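Local coordinates for diketoreductase (Acinetobacter baylyi, PDB 4E12), which reduces dicarbonyl compounds with NADH and probably also interconverts (3S)-3-hydroxyacyl-CoA and 3-oxoacyl-CoA, at residues Ala43-Glu48 / Leu70-Tyr75; Val53-Val58 / His147-Asn151; Leu124-Asp128 / Lys186-Gly190; Ala205-Asp210 / Lys254-Phe258; Glu216-Lys220 / Gly231-Ile235. All blocks are in the same frame, centred on the assembly; numbering follows the deposited sequence.

Contact 1 (Ala43-Glu48 / Leu70-Tyr75)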
# COMPACT_ATOMS: atom_id res chain seq x y z
N ALA A 43 -29.73 -20.05 2.19
CA ALA A 43 -28.66 -20.30 1.23
C ALA A 43 -29.20 -20.23 -0.18
O ALA A 43 -28.57 -19.64 -1.07
CB ALA A 43 -28.02 -21.66 1.49
N LYS A 44 -30.35 -20.86 -0.40
CA LYS A 44 -30.99 -20.81 -1.70
C LYS A 44 -31.23 -19.35 -2.08
O LYS A 44 -30.95 -18.95 -3.21
CB LYS A 44 -32.30 -21.61 -1.72
CG LYS A 44 -32.97 -21.64 -3.09
CD LYS A 44 -34.23 -22.47 -3.07
CE LYS A 44 -34.95 -22.41 -4.40
NZ LYS A 44 -36.22 -23.19 -4.38
N LYS A 45 -31.70 -18.55 -1.14
CA LYS A 45 -31.84 -17.12 -1.38
C LYS A 45 -30.50 -16.46 -1.74
O LYS A 45 -30.44 -15.66 -2.67
CB LYS A 45 -32.51 -16.41 -0.20
CG LYS A 45 -33.95 -16.88 0.05
CD LYS A 45 -34.55 -16.25 1.30
CE LYS A 45 -35.94 -16.81 1.58
NZ LYS A 45 -36.54 -16.22 2.82
N ARG A 46 -29.42 -16.79 -1.03
CA ARG A 46 -28.15 -16.17 -1.39
C ARG A 46 -27.76 -16.60 -2.80
O ARG A 46 -27.25 -15.80 -3.58
CB ARG A 46 -27.02 -16.51 -0.42
CG ARG A 46 -27.19 -15.94 0.98
CD ARG A 46 -25.95 -16.13 1.82
NE ARG A 46 -26.09 -15.48 3.12
CZ ARG A 46 -26.61 -16.07 4.20
NH1 ARG A 46 -27.03 -17.32 4.14
NH2 ARG A 46 -26.70 -15.40 5.34
N PHE A 47 -28.00 -17.87 -3.12
CA PHE A 47 -27.65 -18.38 -4.44
C PHE A 47 -28.46 -17.69 -5.54
O PHE A 47 -27.93 -17.39 -6.61
CB PHE A 47 -27.83 -19.89 -4.54
CG PHE A 47 -26.85 -20.69 -3.74
CD1 PHE A 47 -25.51 -20.31 -3.65
CD2 PHE A 47 -27.27 -21.83 -3.07
CE1 PHE A 47 -24.61 -21.07 -2.91
CE2 PHE A 47 -26.37 -22.59 -2.33
CZ PHE A 47 -25.04 -22.21 -2.25
N GLU A 48 -29.74 -17.46 -5.29
CA GLU A 48 -30.56 -16.77 -6.27
C GLU A 48 -30.02 -15.37 -6.56
O GLU A 48 -29.89 -14.98 -7.73
CB GLU A 48 -32.02 -16.74 -5.82
CG GLU A 48 -32.61 -18.13 -5.81
CD GLU A 48 -33.96 -18.22 -5.15
OE1 GLU A 48 -34.31 -17.34 -4.34
OE2 GLU A 48 -34.66 -19.21 -5.43
N LEU A 70 -27.22 -22.55 -10.71
CA LEU A 70 -28.08 -22.45 -9.53
C LEU A 70 -28.90 -23.73 -9.33
O LEU A 70 -28.95 -24.30 -8.23
CB LEU A 70 -29.02 -21.26 -9.71
CG LEU A 70 -30.19 -21.09 -8.76
CD1 LEU A 70 -29.69 -20.90 -7.34
CD2 LEU A 70 -31.04 -19.90 -9.21
N GLY A 71 -29.55 -24.16 -10.40
CA GLY A 71 -30.43 -25.31 -10.30
C GLY A 71 -29.72 -26.62 -10.06
O GLY A 71 -30.34 -27.58 -9.60
N GLY A 72 -28.42 -26.66 -10.35
CA GLY A 72 -27.65 -27.88 -10.16
C GLY A 72 -27.08 -28.09 -8.77
O GLY A 72 -26.56 -29.17 -8.48
N ILE A 73 -27.15 -27.08 -7.90
CA ILE A 73 -26.61 -27.15 -6.54
C ILE A 73 -27.45 -28.06 -5.63
O ILE A 73 -28.68 -27.92 -5.56
CB ILE A 73 -26.52 -25.74 -5.90
CG1 ILE A 73 -25.45 -24.91 -6.61
CG2 ILE A 73 -26.28 -25.85 -4.40
CD1 ILE A 73 -25.43 -23.47 -6.24
N ARG A 74 -26.80 -28.98 -4.94
CA ARG A 74 -27.49 -29.87 -4.01
C ARG A 74 -27.39 -29.30 -2.59
O ARG A 74 -26.33 -28.81 -2.20
CB ARG A 74 -26.87 -31.27 -4.09
CG ARG A 74 -27.60 -32.35 -3.29
CD ARG A 74 -27.11 -33.76 -3.63
NE ARG A 74 -25.74 -34.03 -3.21
CZ ARG A 74 -25.40 -34.60 -2.05
NH1 ARG A 74 -26.34 -34.96 -1.19
NH2 ARG A 74 -24.13 -34.81 -1.75
N TYR A 75 -28.48 -29.34 -1.84
CA TYR A 75 -28.51 -28.80 -0.49
C TYR A 75 -28.61 -29.94 0.48
O TYR A 75 -29.38 -30.88 0.26
CB TYR A 75 -29.74 -27.92 -0.27
CG TYR A 75 -29.83 -26.76 -1.22
CD1 TYR A 75 -29.45 -25.49 -0.82
CD2 TYR A 75 -30.30 -26.94 -2.52
CE1 TYR A 75 -29.53 -24.41 -1.68
CE2 TYR A 75 -30.38 -25.86 -3.40
CZ TYR A 75 -29.99 -24.60 -2.96
OH TYR A 75 -30.06 -23.52 -3.79

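Contact 2 (Val53-Val58 / His147-Asn151). With SO4 (sulfate ion), chain J.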
# COMPACT_ATOMS: atom_id res chain seq x y z
N VAL A 53 -26.45 -11.49 -9.88
CA VAL A 53 -25.20 -10.74 -10.00
C VAL A 53 -24.36 -11.29 -11.15
O VAL A 53 -23.85 -10.55 -11.98
CB VAL A 53 -24.35 -10.84 -8.71
CG1 VAL A 53 -23.06 -10.05 -8.85
CG2 VAL A 53 -25.16 -10.38 -7.50
N TYR A 54 -24.20 -12.61 -11.17
CA TYR A 54 -23.40 -13.22 -12.23
C TYR A 54 -23.92 -12.88 -13.61
O TYR A 54 -23.15 -12.44 -14.47
CB TYR A 54 -23.29 -14.73 -12.06
CG TYR A 54 -22.19 -15.13 -11.11
CD1 TYR A 54 -21.24 -16.09 -11.49
CD2 TYR A 54 -22.09 -14.56 -9.85
CE1 TYR A 54 -20.22 -16.46 -10.62
CE2 TYR A 54 -21.08 -14.92 -8.97
CZ TYR A 54 -20.15 -15.87 -9.36
OH TYR A 54 -19.15 -16.22 -8.49
N GLU A 55 -25.21 -13.09 -13.82
CA GLU A 55 -25.76 -12.82 -15.14
C GLU A 55 -25.49 -11.39 -15.61
O GLU A 55 -25.40 -11.14 -16.81
CB GLU A 55 -27.24 -13.27 -15.24
CG GLU A 55 -28.20 -12.69 -14.23
CD GLU A 55 -29.47 -13.54 -14.08
OE1 GLU A 55 -29.58 -14.60 -14.74
OE2 GLU A 55 -30.36 -13.17 -13.29
N LYS A 56 -25.31 -10.45 -14.68
CA LYS A 56 -24.98 -9.07 -15.06
C LYS A 56 -23.48 -8.78 -15.02
O LYS A 56 -23.00 -7.92 -15.77
CB LYS A 56 -25.70 -8.06 -14.16
CG LYS A 56 -27.23 -8.18 -14.13
CD LYS A 56 -27.87 -7.93 -15.48
CE LYS A 56 -29.38 -8.15 -15.40
NZ LYS A 56 -30.06 -8.02 -16.72
N GLU A 57 -22.73 -9.47 -14.17
CA GLU A 57 -21.33 -9.12 -13.92
C GLU A 57 -20.29 -10.12 -14.42
O GLU A 57 -19.10 -9.79 -14.51
CB GLU A 57 -21.10 -8.90 -12.42
CG GLU A 57 -21.94 -7.81 -11.79
CD GLU A 57 -21.56 -6.42 -12.26
OE1 GLU A 57 -20.49 -6.29 -12.88
OE2 GLU A 57 -22.34 -5.47 -12.02
N VAL A 58 -20.68 -11.35 -14.72
CA VAL A 58 -19.66 -12.38 -14.92
C VAL A 58 -19.73 -12.97 -16.32
O VAL A 58 -20.79 -13.40 -16.77
CB VAL A 58 -19.78 -13.50 -13.85
CG1 VAL A 58 -18.77 -14.59 -14.12
CG2 VAL A 58 -19.55 -12.93 -12.44
N HIS A 147 -16.59 -11.05 -2.65
CA HIS A 147 -16.84 -10.80 -4.08
C HIS A 147 -15.87 -11.58 -4.95
O HIS A 147 -15.13 -11.00 -5.75
CB HIS A 147 -16.81 -9.30 -4.39
CG HIS A 147 -17.90 -8.53 -3.72
ND1 HIS A 147 -18.38 -7.33 -4.21
CD2 HIS A 147 -18.61 -8.78 -2.59
CE1 HIS A 147 -19.34 -6.88 -3.41
NE2 HIS A 147 -19.49 -7.74 -2.42
N VAL A 148 -15.91 -12.90 -4.81
CA VAL A 148 -14.95 -13.80 -5.44
C VAL A 148 -14.97 -13.73 -6.96
O VAL A 148 -13.97 -14.04 -7.61
CB VAL A 148 -15.16 -15.27 -5.02
CG1 VAL A 148 -15.12 -15.41 -3.50
CG2 VAL A 148 -16.47 -15.81 -5.59
N TRP A 149 -16.11 -13.35 -7.54
CA TRP A 149 -16.21 -13.29 -8.99
C TRP A 149 -15.34 -12.17 -9.55
O TRP A 149 -14.88 -12.25 -10.70
CB TRP A 149 -17.67 -13.10 -9.45
CG TRP A 149 -18.28 -11.83 -8.94
CD1 TRP A 149 -18.24 -10.60 -9.54
CD2 TRP A 149 -19.00 -11.67 -7.73
NE1 TRP A 149 -18.89 -9.68 -8.76
CE2 TRP A 149 -19.37 -10.31 -7.64
CE3 TRP A 149 -19.38 -12.54 -6.70
CZ2 TRP A 149 -20.09 -9.79 -6.55
CZ3 TRP A 149 -20.10 -12.03 -5.61
CH2 TRP A 149 -20.44 -10.67 -5.55
N VAL A 150 -15.10 -11.14 -8.75
CA VAL A 150 -14.30 -9.99 -9.18
C VAL A 150 -12.93 -9.93 -8.48
O VAL A 150 -11.89 -9.79 -9.13
CB VAL A 150 -15.08 -8.66 -9.00
CG1 VAL A 150 -15.52 -8.48 -7.56
CG2 VAL A 150 -14.24 -7.49 -9.46
N ASN A 151 -12.91 -10.06 -7.16
CA ASN A 151 -11.65 -10.15 -6.42
C ASN A 151 -11.30 -11.62 -6.36
O ASN A 151 -11.54 -12.29 -5.35
CB ASN A 151 -11.85 -9.60 -5.01
CG ASN A 151 -12.37 -8.18 -5.01
OD1 ASN A 151 -11.99 -7.38 -5.87
ND2 ASN A 151 -13.26 -7.87 -4.08
S SO4 J . -21.57 -8.39 0.77
O1 SO4 J . -20.88 -9.41 -0.05
O2 SO4 J . -22.93 -8.86 1.08
O3 SO4 J . -21.63 -7.13 0.00
O4 SO4 J . -20.82 -8.17 2.03

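Contact 3 (Leu124-Asp128 / Lys186-Gly190)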
# COMPACT_ATOMS: atom_id res chain seq x y z
N LEU A 124 -7.89 -18.32 11.81
CA LEU A 124 -7.25 -19.52 12.31
C LEU A 124 -6.29 -20.12 11.30
O LEU A 124 -6.58 -20.20 10.11
CB LEU A 124 -8.29 -20.55 12.72
CG LEU A 124 -8.93 -20.29 14.08
CD1 LEU A 124 -10.28 -20.97 14.24
CD2 LEU A 124 -7.94 -20.72 15.15
N LEU A 125 -5.13 -20.53 11.79
CA LEU A 125 -4.12 -21.17 10.96
C LEU A 125 -4.42 -22.65 10.74
O LEU A 125 -4.98 -23.31 11.61
CB LEU A 125 -2.74 -21.04 11.62
CG LEU A 125 -2.17 -19.63 11.80
CD1 LEU A 125 -0.80 -19.74 12.44
CD2 LEU A 125 -2.04 -18.98 10.43
N PRO A 126 -4.06 -23.18 9.56
CA PRO A 126 -4.30 -24.61 9.32
C PRO A 126 -3.61 -25.47 10.37
O PRO A 126 -4.04 -26.59 10.67
CB PRO A 126 -3.74 -24.83 7.92
CG PRO A 126 -3.87 -23.48 7.26
CD PRO A 126 -3.58 -22.49 8.35
N SER A 127 -2.54 -24.94 10.95
CA SER A 127 -1.87 -25.60 12.06
C SER A 127 -2.73 -25.62 13.31
O SER A 127 -2.64 -26.56 14.10
CB SER A 127 -0.53 -24.94 12.36
OG SER A 127 0.37 -25.22 11.31
N ASP A 128 -3.56 -24.60 13.51
CA ASP A 128 -4.48 -24.56 14.64
C ASP A 128 -5.51 -25.68 14.56
O ASP A 128 -6.08 -26.09 15.57
CB ASP A 128 -5.20 -23.21 14.73
CG ASP A 128 -4.28 -22.07 15.10
OD1 ASP A 128 -3.20 -22.34 15.66
OD2 ASP A 128 -4.63 -20.89 14.84
N LYS A 186 4.79 -21.35 2.99
CA LYS A 186 4.80 -21.64 4.42
C LYS A 186 3.61 -20.93 5.04
O LYS A 186 3.09 -19.96 4.47
CB LYS A 186 6.06 -21.07 5.08
CG LYS A 186 7.38 -21.62 4.61
CD LYS A 186 8.51 -21.04 5.46
CE LYS A 186 9.87 -21.57 5.03
NZ LYS A 186 10.98 -21.01 5.86
N GLU A 187 3.18 -21.37 6.21
CA GLU A 187 2.11 -20.66 6.89
C GLU A 187 2.48 -19.23 7.24
O GLU A 187 3.63 -18.92 7.56
CB GLU A 187 1.68 -21.36 8.17
CG GLU A 187 0.87 -22.59 7.97
CD GLU A 187 0.28 -23.03 9.28
OE1 GLU A 187 1.03 -23.05 10.28
OE2 GLU A 187 -0.93 -23.31 9.32
N LYS A 188 1.47 -18.38 7.20
CA LYS A 188 1.59 -16.99 7.57
C LYS A 188 0.20 -16.49 7.93
O LYS A 188 -0.72 -16.55 7.12
CB LYS A 188 2.16 -16.18 6.40
CG LYS A 188 2.25 -14.68 6.63
CD LYS A 188 3.28 -14.30 7.68
CE LYS A 188 3.25 -12.81 7.97
NZ LYS A 188 1.98 -12.43 8.64
N ALA A 189 0.04 -16.01 9.16
CA ALA A 189 -1.23 -15.43 9.55
C ALA A 189 -1.51 -14.24 8.66
O ALA A 189 -0.63 -13.41 8.43
CB ALA A 189 -1.19 -14.99 11.00
N GLY A 190 -2.75 -14.16 8.18
CA GLY A 190 -3.13 -13.12 7.24
C GLY A 190 -2.70 -13.41 5.81
O GLY A 190 -2.85 -12.57 4.93

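Contact 4 (Ala205-Asp210 / Lys254-Phe258)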
# COMPACT_ATOMS: atom_id res chain seq x y z
N ALA A 205 -4.16 5.13 9.58
CA ALA A 205 -4.99 5.39 10.75
C ALA A 205 -4.20 6.15 11.82
O ALA A 205 -4.72 7.08 12.44
CB ALA A 205 -5.55 4.10 11.30
N GLU A 206 -2.95 5.76 12.04
CA GLU A 206 -2.06 6.48 12.96
C GLU A 206 -1.89 7.94 12.55
O GLU A 206 -1.98 8.84 13.40
CB GLU A 206 -0.69 5.80 13.04
CG GLU A 206 0.32 6.52 13.94
CD GLU A 206 0.93 7.77 13.30
OE1 GLU A 206 1.28 8.71 14.05
OE2 GLU A 206 1.07 7.83 12.07
N LEU A 207 -1.64 8.20 11.28
CA LEU A 207 -1.55 9.58 10.80
C LEU A 207 -2.84 10.34 11.09
O LEU A 207 -2.81 11.52 11.42
CB LEU A 207 -1.31 9.64 9.29
CG LEU A 207 -0.04 9.04 8.72
CD1 LEU A 207 -0.10 9.12 7.19
CD2 LEU A 207 1.15 9.82 9.28
N LEU A 208 -3.99 9.68 10.93
CA LEU A 208 -5.24 10.38 11.17
C LEU A 208 -5.41 10.62 12.66
O LEU A 208 -5.67 11.74 13.10
CB LEU A 208 -6.45 9.59 10.66
CG LEU A 208 -7.83 10.21 10.90
CD1 LEU A 208 -7.95 11.61 10.27
CD2 LEU A 208 -8.91 9.28 10.36
N VAL A 209 -5.29 9.54 13.42
CA VAL A 209 -5.53 9.58 14.86
C VAL A 209 -4.56 10.48 15.61
O VAL A 209 -4.91 11.05 16.66
CB VAL A 209 -5.52 8.18 15.46
CG1 VAL A 209 -5.64 8.27 16.97
CG2 VAL A 209 -6.69 7.39 14.93
N ASP A 210 -3.35 10.63 15.10
CA ASP A 210 -2.38 11.49 15.78
C ASP A 210 -2.45 12.93 15.29
O ASP A 210 -1.61 13.75 15.65
CB ASP A 210 -0.95 10.96 15.67
CG ASP A 210 -0.72 9.69 16.49
OD1 ASP A 210 -1.47 9.42 17.46
OD2 ASP A 210 0.22 8.95 16.17
N LYS A 254 -2.22 1.81 19.31
CA LYS A 254 -2.52 2.84 18.33
C LYS A 254 -3.77 2.43 17.57
O LYS A 254 -4.63 3.26 17.28
CB LYS A 254 -1.36 3.04 17.35
CG LYS A 254 -1.59 4.16 16.37
CD LYS A 254 -1.75 5.50 17.10
CE LYS A 254 -0.54 5.78 17.97
NZ LYS A 254 -0.71 7.00 18.82
N GLN A 255 -3.87 1.15 17.26
CA GLN A 255 -5.01 0.61 16.54
C GLN A 255 -6.33 0.76 17.34
O GLN A 255 -7.39 1.01 16.76
CB GLN A 255 -4.79 -0.88 16.24
CG GLN A 255 -3.55 -1.24 15.39
CD GLN A 255 -2.21 -1.11 16.13
OE1 GLN A 255 -2.13 -0.56 17.22
NE2 GLN A 255 -1.16 -1.64 15.52
N ARG A 256 -6.25 0.56 18.65
CA ARG A 256 -7.43 0.64 19.51
C ARG A 256 -7.85 2.08 19.65
O ARG A 256 -9.02 2.38 19.86
CB ARG A 256 -7.13 0.01 20.86
CG ARG A 256 -6.84 -1.49 20.75
CD ARG A 256 -6.30 -2.04 22.05
NE ARG A 256 -7.26 -1.92 23.12
CZ ARG A 256 -8.04 -2.91 23.53
NH1 ARG A 256 -7.95 -4.10 22.96
NH2 ARG A 256 -8.90 -2.71 24.51
N GLU A 257 -6.89 2.97 19.51
CA GLU A 257 -7.18 4.39 19.52
C GLU A 257 -7.97 4.76 18.25
O GLU A 257 -8.91 5.55 18.31
CB GLU A 257 -5.87 5.15 19.61
CG GLU A 257 -5.99 6.65 19.73
CD GLU A 257 -4.65 7.32 20.08
OE1 GLU A 257 -3.71 6.60 20.51
OE2 GLU A 257 -4.54 8.56 19.93
N PHE A 258 -7.60 4.17 17.12
CA PHE A 258 -8.33 4.33 15.87
C PHE A 258 -9.73 3.74 16.01
O PHE A 258 -10.72 4.36 15.60
CB PHE A 258 -7.56 3.65 14.73
CG PHE A 258 -8.22 3.76 13.38
CD1 PHE A 258 -8.43 5.00 12.78
CD2 PHE A 258 -8.62 2.62 12.70
CE1 PHE A 258 -9.03 5.11 11.53
CE2 PHE A 258 -9.22 2.73 11.43
CZ PHE A 258 -9.43 3.98 10.85

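Contact 5 (Glu216-Lys220 / Gly231-Ile235)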
# COMPACT_ATOMS: atom_id res chain seq x y z
N GLU A 216 -8.52 12.98 3.35
CA GLU A 216 -8.37 13.39 1.96
C GLU A 216 -6.89 13.58 1.63
O GLU A 216 -6.43 13.18 0.56
CB GLU A 216 -9.16 14.69 1.69
CG GLU A 216 -10.68 14.56 1.87
CD GLU A 216 -11.14 14.45 3.33
OE1 GLU A 216 -10.32 14.61 4.27
OE2 GLU A 216 -12.35 14.19 3.54
N THR A 217 -6.14 14.19 2.54
CA THR A 217 -4.74 14.44 2.28
C THR A 217 -3.94 13.14 2.26
O THR A 217 -3.05 12.94 1.42
CB THR A 217 -4.19 15.36 3.37
OG1 THR A 217 -4.89 16.60 3.31
CG2 THR A 217 -2.72 15.63 3.15
N ILE A 218 -4.26 12.24 3.17
CA ILE A 218 -3.55 10.96 3.25
C ILE A 218 -3.83 10.16 1.98
O ILE A 218 -2.91 9.61 1.35
CB ILE A 218 -3.98 10.22 4.54
CG1 ILE A 218 -3.62 11.09 5.76
CG2 ILE A 218 -3.36 8.84 4.60
CD1 ILE A 218 -4.12 10.57 7.08
N ASP A 219 -5.10 10.12 1.57
CA ASP A 219 -5.46 9.39 0.36
C ASP A 219 -4.82 9.95 -0.90
O ASP A 219 -4.29 9.18 -1.70
CB ASP A 219 -6.97 9.27 0.19
CG ASP A 219 -7.61 8.27 1.14
OD1 ASP A 219 -6.88 7.62 1.91
OD2 ASP A 219 -8.85 8.13 1.11
N LYS A 220 -4.87 11.28 -1.10
CA LYS A 220 -4.29 11.83 -2.33
C LYS A 220 -2.77 11.58 -2.36
O LYS A 220 -2.18 11.30 -3.41
CB LYS A 220 -4.65 13.31 -2.56
CG LYS A 220 -4.05 14.32 -1.62
CD LYS A 220 -4.51 15.74 -2.00
CE LYS A 220 -4.00 16.79 -1.00
NZ LYS A 220 -4.48 18.15 -1.33
N GLY A 231 -6.94 5.52 -2.04
CA GLY A 231 -6.10 5.60 -0.86
C GLY A 231 -6.65 4.82 0.33
O GLY A 231 -7.77 4.30 0.28
N PRO A 232 -5.87 4.71 1.43
CA PRO A 232 -6.31 3.97 2.61
C PRO A 232 -7.74 4.21 3.09
O PRO A 232 -8.41 3.27 3.51
CB PRO A 232 -5.27 4.33 3.67
CG PRO A 232 -4.04 4.65 2.86
CD PRO A 232 -4.56 5.34 1.63
N PHE A 233 -8.20 5.45 3.05
CA PHE A 233 -9.51 5.70 3.65
C PHE A 233 -10.64 5.32 2.70
O PHE A 233 -11.70 4.86 3.13
CB PHE A 233 -9.58 7.11 4.24
CG PHE A 233 -8.65 7.28 5.42
CD1 PHE A 233 -9.06 6.89 6.69
CD2 PHE A 233 -7.37 7.82 5.26
CE1 PHE A 233 -8.20 7.03 7.79
CE2 PHE A 233 -6.51 7.95 6.35
CZ PHE A 233 -6.93 7.56 7.61
N GLU A 234 -10.38 5.47 1.41
CA GLU A 234 -11.32 4.96 0.41
C GLU A 234 -11.41 3.45 0.60
O GLU A 234 -12.50 2.87 0.53
CB GLU A 234 -10.81 5.28 -0.98
CG GLU A 234 -10.64 6.75 -1.22
CD GLU A 234 -10.15 7.01 -2.61
OE1 GLU A 234 -8.93 7.18 -2.78
OE2 GLU A 234 -10.99 7.04 -3.53
N ILE A 235 -10.26 2.81 0.83
CA ILE A 235 -10.20 1.37 1.11
C ILE A 235 -10.94 1.02 2.39
O ILE A 235 -11.69 0.04 2.40
CB ILE A 235 -8.73 0.85 1.16
CG1 ILE A 235 -8.07 1.03 -0.21
CG2 ILE A 235 -8.69 -0.60 1.64
CD1 ILE A 235 -6.61 0.59 -0.28

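Contact 1 (Ala43-Glu48 / Leu70-Tyr75)
The phenyl ring of F47 carries one methyl group squarely on a face: CD1 of I73 stands 3.9 Å from the F47 ring centroid, only 5° off the normal, in a CH-pi contact. At the rim of that ring, in its plane, lies CE1 of Y75, 3.7 Å from F47 CD2. The two aromatic planes are inclined at 57° and the side chains run past each other in opposite directions, an oblique pairing. I73 serves both rings, because its CG2 methyl lies over a face of Y75, displaced toward the rim. A branched side chain suits this place, since its two arms reach two different rings. Y75 extends on until its OH is 3.5 Å from CG of K44, so the hydroxyl end meets the aliphatic root of a lysine whose chain, with CG anti to the backbone N (chi1 -177°), leads away from the contact. On the other flank, CD1 of L70 packs 3.5 Å from CB of F47. In the Rossmann-type NAD-binding domain, this joins helix 37-57 to the end of helix 65-72 and the start of edge strand 74-76. Helix 14-25 completes the setting, with S17 and A20 against F47 and A24 against I73.

Contact 2 (Val53-Val58 / His147-Asn151)
W149 lies between V53 and H147, which cover opposite faces of its indole. CG1 of V53 approaches one face at 3.8 Å from W149 CZ2, and the CA of H147 lies over the other, offset toward the rim. The indole owes this position to a first torsion that sets CG between the backbone N and the carbonyl carbon (chi1 61°), which lays the ring system back over H147. W149 CB has contacts of its own with the helix side. V58, just past the helix end, touches it through the CG2 branch at 3.5 Å, and the OH of Y54 lies 3.6 Å from the same CB. The V58 CG2 methyl also rests on a face of the Y54 ring, a double use that suits a branched residue. Together these residues join the last turn of helix 37-57 to the loop between strands 139-144 and 153-158 of the Rossmann-type domain. Y54 leaves its helix with CG beside the backbone N (chi1 -84°), a setting that brings its CE2 within 3.7 Å of W149 CE3. The two planes, Y54 against the five-membered ring, are inclined at 63°, an oblique meeting. A tyrosine fits because its flat ring packs while its OH, 4.0 Å from V148 CG2, is hydrogen-bonded to Q22 of helix 14-25. Farther out, the imidazole edge of H147 holds a sulfate, probably from the crystallisation liquor, through a nearly straight NE2 to O3 hydrogen bond of 3.3 Å.

Contact 3 (Leu124-Asp128 / Lys186-Gly190)
S127 and E187 meet at the first turn of helix 126-133, where the glutamate comes from the loop after strand 180-183 of the Rossmann-type domain and accepts a backbone hydrogen bond. The N of S127 donates to OE2 of E187 at 2.8 Å, arriving on the syn side and 19° out of the carboxylate plane. The serine OG also points at E187 OE1, but the pair is modelled so short that its exact geometry is doubtful; a bond there would limit rotation of the carboxylate. A glutamate suits this place because its chain, extended beyond CG, spans the gap to the helix start, and its acceptor oxygens would suit the N-H groups at this turn. P126 offers no N-H, yet its ring passes alongside the carboxylate, with CD 2.9 Å from E187 OE2. Its buried ring also rests on F139 and A141 of strand 139-144. The other end is looser and lies at the surface. There L125 reaches out with CG anti to its carbonyl carbon (chi1 -63°), and the CD2 methyl meets A189 CA at 3.7 Å. Beyond it, K188 turns away, packs on E206 of the second subunit and folds back along its own loop, where its NZ donates to A189 O at 2.8 Å in the carbonyl plane.

Contact 4 (Ala205-Asp210 / Lys254-Phe258)
A205 and F258 form the apolar centre, with the alanine methyl set directly over one face of the phenyl ring. Its CB lies 3.4 Å from the ring centroid and 14° off the normal, a close CH-pi contact that the small side chain allows because it lets the ring lie almost against the helix backbone. F258 is brought there by its first torsion, CG anti to the backbone N (chi1 -179°). At its edge, in plane, is CG2 of V209, 3.7 Å from F258 CD1, and CD2 of L208 also lies near the rim. V209 divides its branches: CG2 serves the phenylalanine, while CG1 rests against the aliphatic CG and carboxylate of E257. These residues pack helix 193-209 against helix 253-267 in the all-helical C-terminal domain, the short axes 9.4 Å apart at closest approach and inclined at 64°. F236 and F280 extend the aromatic surroundings of F258.

Outward, the methylenes of E206 and K254 touch, CB to CG at 3.8 Å. K254 bends at chi2 and chi3 so that its amino group turns toward D210, just beyond the helix end. NZ donates to D210 OD1 at 2.9 Å, on the syn lone pair, in a salt bridge, and reaches E257 OE1 only weakly at 3.5 Å. With two acids drawn toward one lysine and D210 OD1 4.0 Å from E257 OE2, the amino group probably offsets their mutual repulsion, and the network would hold the lysine in its protonated form.

Contact 5 (Glu216-Lys220 / Gly231-Ile235)
The backbones come close where D219 faces G231, their CA atoms 4.0 Å apart, an approach that leaves no space for a side chain at G231, the N-cap residue of helix 232-239. D219 points its carboxylate at the N-H groups of that helix's first turn. The N of F233 donates to D219 OD1 at 2.8 Å, an almost straight bond (174°) on the syn lone pair, while the N of E234 gives a weak bond to OD2. OD2 is also hydrogen-bonded to Y281 OH, so both oxygens have partners in this buried place. P232, whose N has no hydrogen, fits at the helix start, where its ring CD lies 3.3 Å from D219 OD1 and nothing is lost. Beside this polar group, I218 meets the F233 ring: CG2 is at its edge, in plane, and having CG1 anti to the carbonyl carbon (chi1 -60°) brings CD1 to F233 CE2 at 3.6 Å. E234, extended beyond CG, reaches its own helix start, where OE1 accepts from G231 N at 2.7 Å, from above the carboxylate plane, and also forms a salt bridge with R223. D219 thus accepts from the first-turn N-H groups of helix 232-239 from the neighbouring helix 215-226. The donors round it and the R223 salt bridge of E234 probably offset the repulsion between the two acids, D219 OD2 and E234 OE1 being 4.0 Å apart.

How the contacts relate
Contacts 1 and 2 share helix 37-57 in the NAD-binding domain, their centres 16 Å apart. Contact 1 approaches the cofactor site most closely: the side chain of A43 is about 3 Å from that of T12 and about 6 Å from that of D34. In contact 2, V148 lies about 6 Å from L15 by side chain. Contact 3, about 28 Å from contact 2 between centres, sits on the other side of the chain's centre, with P126 about 9 Å by side chain from H143, predicted to be important for catalysis. Contacts 4 and 5, in the C-terminal domain and away from the annotated sites, touch directly: L208 CD2 meets F233 CE1 at 3.5 Å. Contacts 3, 4 and 5 all reach the second subunit.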